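Local atomic coordinates of uncharacterized protein (Trypanosoma congolense, PDB entry 4E40), a protein that serves as a trypanosome cell-surface receptor for haptoglobin-hemoglobin, probably for uptake of the bound heme as a nutrient. Residues A63-R66 with A67-A70; A94-A97 with L98-V101. All coordinates share one frame; numbering follows the deposited sequence.

Contact 1: residues A63-R66 with A67-A70. Unlike the reference sequence in segment 63-66: Val64 (reference Ala).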
ATOM      1  N   ALA A  63      14.183  27.682  14.704  1.00 20.12           N
ATOM      2  CA  ALA A  63      15.655  27.714  14.935  1.00 20.68           C
ATOM      3  C   ALA A  63      16.406  28.659  14.022  1.00 20.65           C
ATOM      4  O   ALA A  63      17.224  29.450  14.506  1.00 22.23           O
ATOM      5  CB  ALA A  63      16.275  26.279  14.840  1.00 22.36           C
ATOM      6  N   VAL A  64      16.139  28.626  12.717  1.00 18.93           N
ATOM      7  CA  VAL A  64      16.837  29.489  11.766  1.00 19.20           C
ATOM      8  C   VAL A  64      16.536  30.957  12.061  1.00 20.53           C
ATOM      9  O   VAL A  64      17.417  31.787  12.000  1.00 20.81           O
ATOM     10  CB  VAL A  64      16.502  29.092  10.327  1.00 22.05           C
ATOM     11  CG1 VAL A  64      17.027  30.124   9.360  1.00 25.07           C
ATOM     12  CG2 VAL A  64      17.241  27.771  10.088  1.00 22.52           C
ATOM     13  N   GLU A  65      15.295  31.232  12.455  1.00 20.80           N
ATOM     14  CA  GLU A  65      15.028  32.638  12.747  1.00 21.98           C
ATOM     15  C   GLU A  65      15.717  33.126  14.008  1.00 21.15           C
ATOM     16  O   GLU A  65      16.154  34.308  14.059  1.00 22.56           O
ATOM     17  CB  GLU A  65      13.505  32.921  12.669  1.00 22.96           C
ATOM     18  CG  GLU A  65      12.906  32.745  11.257  1.00 25.85           C
ATOM     19  CD  GLU A  65      13.710  33.405  10.107  1.00 30.79           C
ATOM     20  OE1 GLU A  65      14.059  34.598  10.167  1.00 35.17           O
ATOM     21  OE2 GLU A  65      14.063  32.707   9.133  1.00 30.00           O
ATOM     22  N   ARG A  66      15.838  32.278  15.022  1.00 20.60           N
ATOM     23  CA  ARG A  66      16.630  32.612  16.209  1.00 22.29           C
ATOM     24  C   ARG A  66      18.093  32.827  15.821  1.00 23.07           C
ATOM     25  O   ARG A  66      18.756  33.774  16.310  1.00 23.07           O
ATOM     26  CB  ARG A  66      16.485  31.566  17.267  1.00 25.52           C
ATOM     27  CG  ARG A  66      15.084  31.631  17.899  1.00 28.95           C
ATOM     28  CD  ARG A  66      15.003  30.726  19.134  1.00 33.40           C
ATOM     29  NE  ARG A  66      14.452  29.434  18.799  1.00 44.65           N
ATOM     30  CZ  ARG A  66      15.162  28.339  18.574  1.00 46.71           C
ATOM     31  NH1 ARG A  66      14.509  27.239  18.267  1.00 39.09           N
ATOM     32  NH2 ARG A  66      16.504  28.345  18.645  1.00 47.77           N
ATOM     33  N   ALA A  67      18.588  31.976  14.909  1.00 21.67           N
ATOM     34  CA  ALA A  67      19.979  32.167  14.484  1.00 22.71           C
ATOM     35  C   ALA A  67      20.143  33.512  13.717  1.00 22.83           C
ATOM     36  O   ALA A  67      21.153  34.233  13.933  1.00 22.67           O
ATOM     37  CB  ALA A  67      20.427  30.954  13.637  1.00 21.69           C
ATOM     38  N   SER A  68      19.173  33.850  12.854  1.00 23.40           N
ATOM     39  CA  SER A  68      19.186  35.082  12.050  1.00 24.11           C
ATOM     40  C   SER A  68      19.132  36.285  12.984  1.00 24.65           C
ATOM     41  O   SER A  68      19.850  37.286  12.765  1.00 24.04           O
ATOM     42  CB  SER A  68      18.012  35.144  11.104  1.00 28.62           C
ATOM     43  OG  SER A  68      18.230  34.242  10.015  1.00 36.78           O
ATOM     44  N   ALA A  69      18.325  36.149  14.049  1.00 23.69           N
ATOM     45  CA  ALA A  69      18.271  37.246  15.058  1.00 24.83           C
ATOM     46  C   ALA A  69      19.630  37.466  15.759  1.00 25.72           C
ATOM     47  O   ALA A  69      20.022  38.626  15.994  1.00 24.54           O
ATOM     48  CB  ALA A  69      17.125  37.057  16.040  1.00 25.25           C
ATOM     49  N   ALA A  70      20.367  36.361  16.031  1.00 24.62           N
ATOM     50  CA  ALA A  70      21.734  36.403  16.622  1.00 25.77           C
ATOM     51  C   ALA A  70      22.735  37.097  15.696  1.00 26.02           C
ATOM     52  O   ALA A  70      23.505  37.976  16.150  1.00 27.25           O
ATOM     53  CB  ALA A  70      22.196  35.008  17.063  1.00 27.84           C
TER
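Ser68 meets Val64 one turn back along helix 28-73, where Val64 O is approached by both the backbone N and the hydroxyl of Ser68. Ser68 N donates to Val64 O at 2.8 Å, with an N-H...O angle of 156°. The hydroxyl oxygen Ser68 OG is 3.3 Å from Val64 O. Its CB-OG bond is turned back beside the serine's own backbone N (chi1 -75°), which brings OG over the preceding turn. The hydroxyl also lies near NE2 of His95 on helix 82-147, with which it forms a weak hydrogen bond. Which of the two takes the serine proton is open.

The other three carbonyls of residues 63-66 are used in the regular alpha-helical i to i+4 pattern. Ala67 N donates to Ala63 O at 2.9 Å. Ala69 N reaches Glu65 O at 2.8 Å, and Ala70 N reaches Arg66 O at the slightly longer 3.1 Å. Ala70 O accepts from Ser244 OG of helix 192-246.

Glu65 bends at chi2 (-46°), and its OE1 stays 4.1 Å from Ser68 CB, a loose approach. Arg66 turns its guanidinium back along the helix, where Ala63 CA lies 3.4 Å above one face, set off from the centre of the group. Its NH2 forms a salt bridge with Glu241 on helix 192-246. Val64 and Ala67 pack on helix 82-147, while Ala63, Ala67 and Ala70 touch alanines of helix 192-246.

The four carbonyls of 63-66 and the four N-H groups of 67-70 thus satisfy one another. Val64 and the buried alanines meet the neighbouring helices, with polar links among them.

Contact 2: residues A94-A97 with L98-V101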
ATOM      1  N   ALA A  94      22.954  26.756   9.995  1.00 16.52           N
ATOM      2  CA  ALA A  94      21.552  26.483  10.311  1.00 16.59           C
ATOM      3  C   ALA A  94      20.664  26.729   9.087  1.00 16.24           C
ATOM      4  O   ALA A  94      19.797  25.903   8.801  1.00 16.02           O
ATOM      5  CB  ALA A  94      21.107  27.388  11.507  1.00 16.23           C
ATOM      6  N   HIS A  95      20.909  27.826   8.345  1.00 16.19           N
ATOM      7  CA  HIS A  95      20.130  28.039   7.118  1.00 17.33           C
ATOM      8  C   HIS A  95      20.326  26.936   6.111  1.00 15.87           C
ATOM      9  O   HIS A  95      19.382  26.454   5.511  1.00 15.91           O
ATOM     10  CB  HIS A  95      20.534  29.380   6.492  1.00 19.27           C
ATOM     11  CG  HIS A  95      20.002  30.618   7.199  1.00 22.35           C
ATOM     12  ND1 HIS A  95      18.830  31.216   6.834  1.00 25.88           N
ATOM     13  CD2 HIS A  95      20.519  31.348   8.233  1.00 25.17           C
ATOM     14  CE1 HIS A  95      18.667  32.380   7.568  1.00 24.16           C
ATOM     15  NE2 HIS A  95      19.673  32.452   8.445  1.00 28.13           N
ATOM     16  N   HIS A  96      21.597  26.540   5.939  1.00 16.14           N
ATOM     17  CA  HIS A  96      21.872  25.507   4.936  1.00 16.56           C
ATOM     18  C   HIS A  96      21.250  24.174   5.292  1.00 15.28           C
ATOM     19  O   HIS A  96      20.703  23.485   4.428  1.00 15.43           O
ATOM     20  CB  HIS A  96      23.390  25.339   4.744  1.00 17.03           C
ATOM     21  CG  HIS A  96      24.047  26.589   4.277  1.00 20.45           C
ATOM     22  ND1 HIS A  96      25.374  26.802   4.407  1.00 22.60           N
ATOM     23  CD2 HIS A  96      23.525  27.690   3.649  1.00 20.35           C
ATOM     24  CE1 HIS A  96      25.670  28.029   3.932  1.00 24.55           C
ATOM     25  NE2 HIS A  96      24.548  28.554   3.441  1.00 24.21           N
ATOM     26  N   ALA A  97      21.248  23.849   6.581  1.00 15.17           N
ATOM     27  CA  ALA A  97      20.664  22.574   7.054  1.00 14.41           C
ATOM     28  C   ALA A  97      19.146  22.595   6.876  1.00 14.37           C
ATOM     29  O   ALA A  97      18.521  21.602   6.495  1.00 14.72           O
ATOM     30  CB  ALA A  97      21.021  22.274   8.526  1.00 15.98           C
ATOM     31  N   LEU A  98      18.541  23.782   7.127  1.00 13.72           N
ATOM     32  CA  LEU A  98      17.125  23.890   6.878  1.00 14.95           C
ATOM     33  C   LEU A  98      16.743  23.665   5.418  1.00 14.35           C
ATOM     34  O   LEU A  98      15.682  23.117   5.170  1.00 14.55           O
ATOM     35  CB  LEU A  98      16.619  25.315   7.380  1.00 16.51           C
ATOM     36  CG  LEU A  98      15.081  25.477   7.191  1.00 19.00           C
ATOM     37  CD1 LEU A  98      14.261  24.570   8.104  1.00 20.81           C
ATOM     38  CD2 LEU A  98      14.739  26.946   7.489  1.00 21.56           C
ATOM     39  N   GLU A  99      17.567  24.083   4.441  1.00 13.99           N
ATOM     40  CA  GLU A  99      17.236  23.714   3.053  1.00 14.63           C
ATOM     41  C   GLU A  99      17.108  22.201   2.873  1.00 14.80           C
ATOM     42  O   GLU A  99      16.224  21.741   2.179  1.00 15.68           O
ATOM     43  CB  GLU A  99      18.333  24.237   2.112  1.00 15.11           C
ATOM     44  CG  GLU A  99      18.440  25.773   2.042  1.00 16.18           C
ATOM     45  CD  GLU A  99      19.643  26.177   1.170  1.00 16.59           C
ATOM     46  OE1 GLU A  99      19.628  25.839   0.002  1.00 20.59           O
ATOM     47  OE2 GLU A  99      20.580  26.766   1.729  1.00 22.10           O
ATOM     48  N   HIS A 100      17.943  21.453   3.628  1.00 15.58           N
ATOM     49  CA  HIS A 100      17.803  19.995   3.526  1.00 14.48           C
ATOM     50  C   HIS A 100      16.631  19.436   4.313  1.00 14.43           C
ATOM     51  O   HIS A 100      16.003  18.510   3.859  1.00 16.34           O
ATOM     52  CB  HIS A 100      19.106  19.284   3.948  1.00 14.90           C
ATOM     53  CG  HIS A 100      20.299  19.782   3.239  1.00 16.10           C
ATOM     54  ND1 HIS A 100      20.420  19.736   1.848  1.00 19.32           N
ATOM     55  CD2 HIS A 100      21.484  20.277   3.730  1.00 17.04           C
ATOM     56  CE1 HIS A 100      21.620  20.234   1.512  1.00 18.01           C
ATOM     57  NE2 HIS A 100      22.293  20.556   2.656  1.00 18.93           N
ATOM     58  N   VAL A 101      16.337  20.023   5.471  1.00 16.10           N
ATOM     59  CA  VAL A 101      15.101  19.683   6.178  1.00 15.42           C
ATOM     60  C   VAL A 101      13.910  19.794   5.227  1.00 16.00           C
ATOM     61  O   VAL A 101      13.078  18.879   5.113  1.00 15.93           O
ATOM     62  CB  VAL A 101      14.848  20.589   7.404  1.00 15.77           C
ATOM     63  CG1 VAL A 101      13.444  20.250   8.043  1.00 16.49           C
ATOM     64  CG2 VAL A 101      15.924  20.326   8.477  1.00 17.83           C
TER
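His96 and Glu99 lie side by side on helix 82-147, a long alpha helix of the receptor's helical bundle. Both side chains point the same way. The carboxylate oxygen Glu99 OE2 comes within 3.6 Å of the ring carbon His96 CD2, with the two planes 76° apart. The ring nitrogen His96 NE2 is farther off, at 4.7 Å from Glu99 OE2, and the pair touches without a salt bridge. Glu99 CG sits beside its own backbone N (chi1 -65°), which turns the chain back, and the extended chain beyond CG then carries the carboxylate out to the histidine. Its CB rests against His96 O.

The next shell is the main chain. Leu98 N donates to Ala94 O, and Glu99 N to His95 O at 3.2 Å. Ala97 O takes two donors: Val101 N in its carbonyl plane, with an N-H...O angle of 164°, and His100 N, weakly.

Farther out, neighbouring helices cover the inner side. Ala94, His95 and Leu98 touch Val64 of helix 28-73, and Val101 touches Ile56 of the same helix. Ala94 and Ala97 meet Ala236 and Ala233 of helix 192-246, and Gln229 of that helix touches both His100 and Val101. The His100 ring is positioned by a hydrogen bond between its ND1 and Glu103 OE1. On its other branch, His100 CD2 lies obliquely 3.4 Å from His96 O.

How the contacts relate
Contacts 1 and 2 sit on successive helices of the bundle, 28-73 and 82-147, with centres about 12 Å apart. They touch directly. Ser68 OG is 2.8 Å from His95 NE2, and this weak hydrogen bond links the two helices directly. Beside it, Val64 of contact 1 packs against contact 2: its CG1 is 3.3 Å from His95 ND1, and its CG2 is 3.7 Å from Leu98 CD2. Helix 192-246 packs against both contacts. Contact 1 lies away from the heme-binding residues. Contact 2 is nearer, since the side chain of Val101 is about 10 Å from that of Lys52, which binds heme b in another structure of this protein.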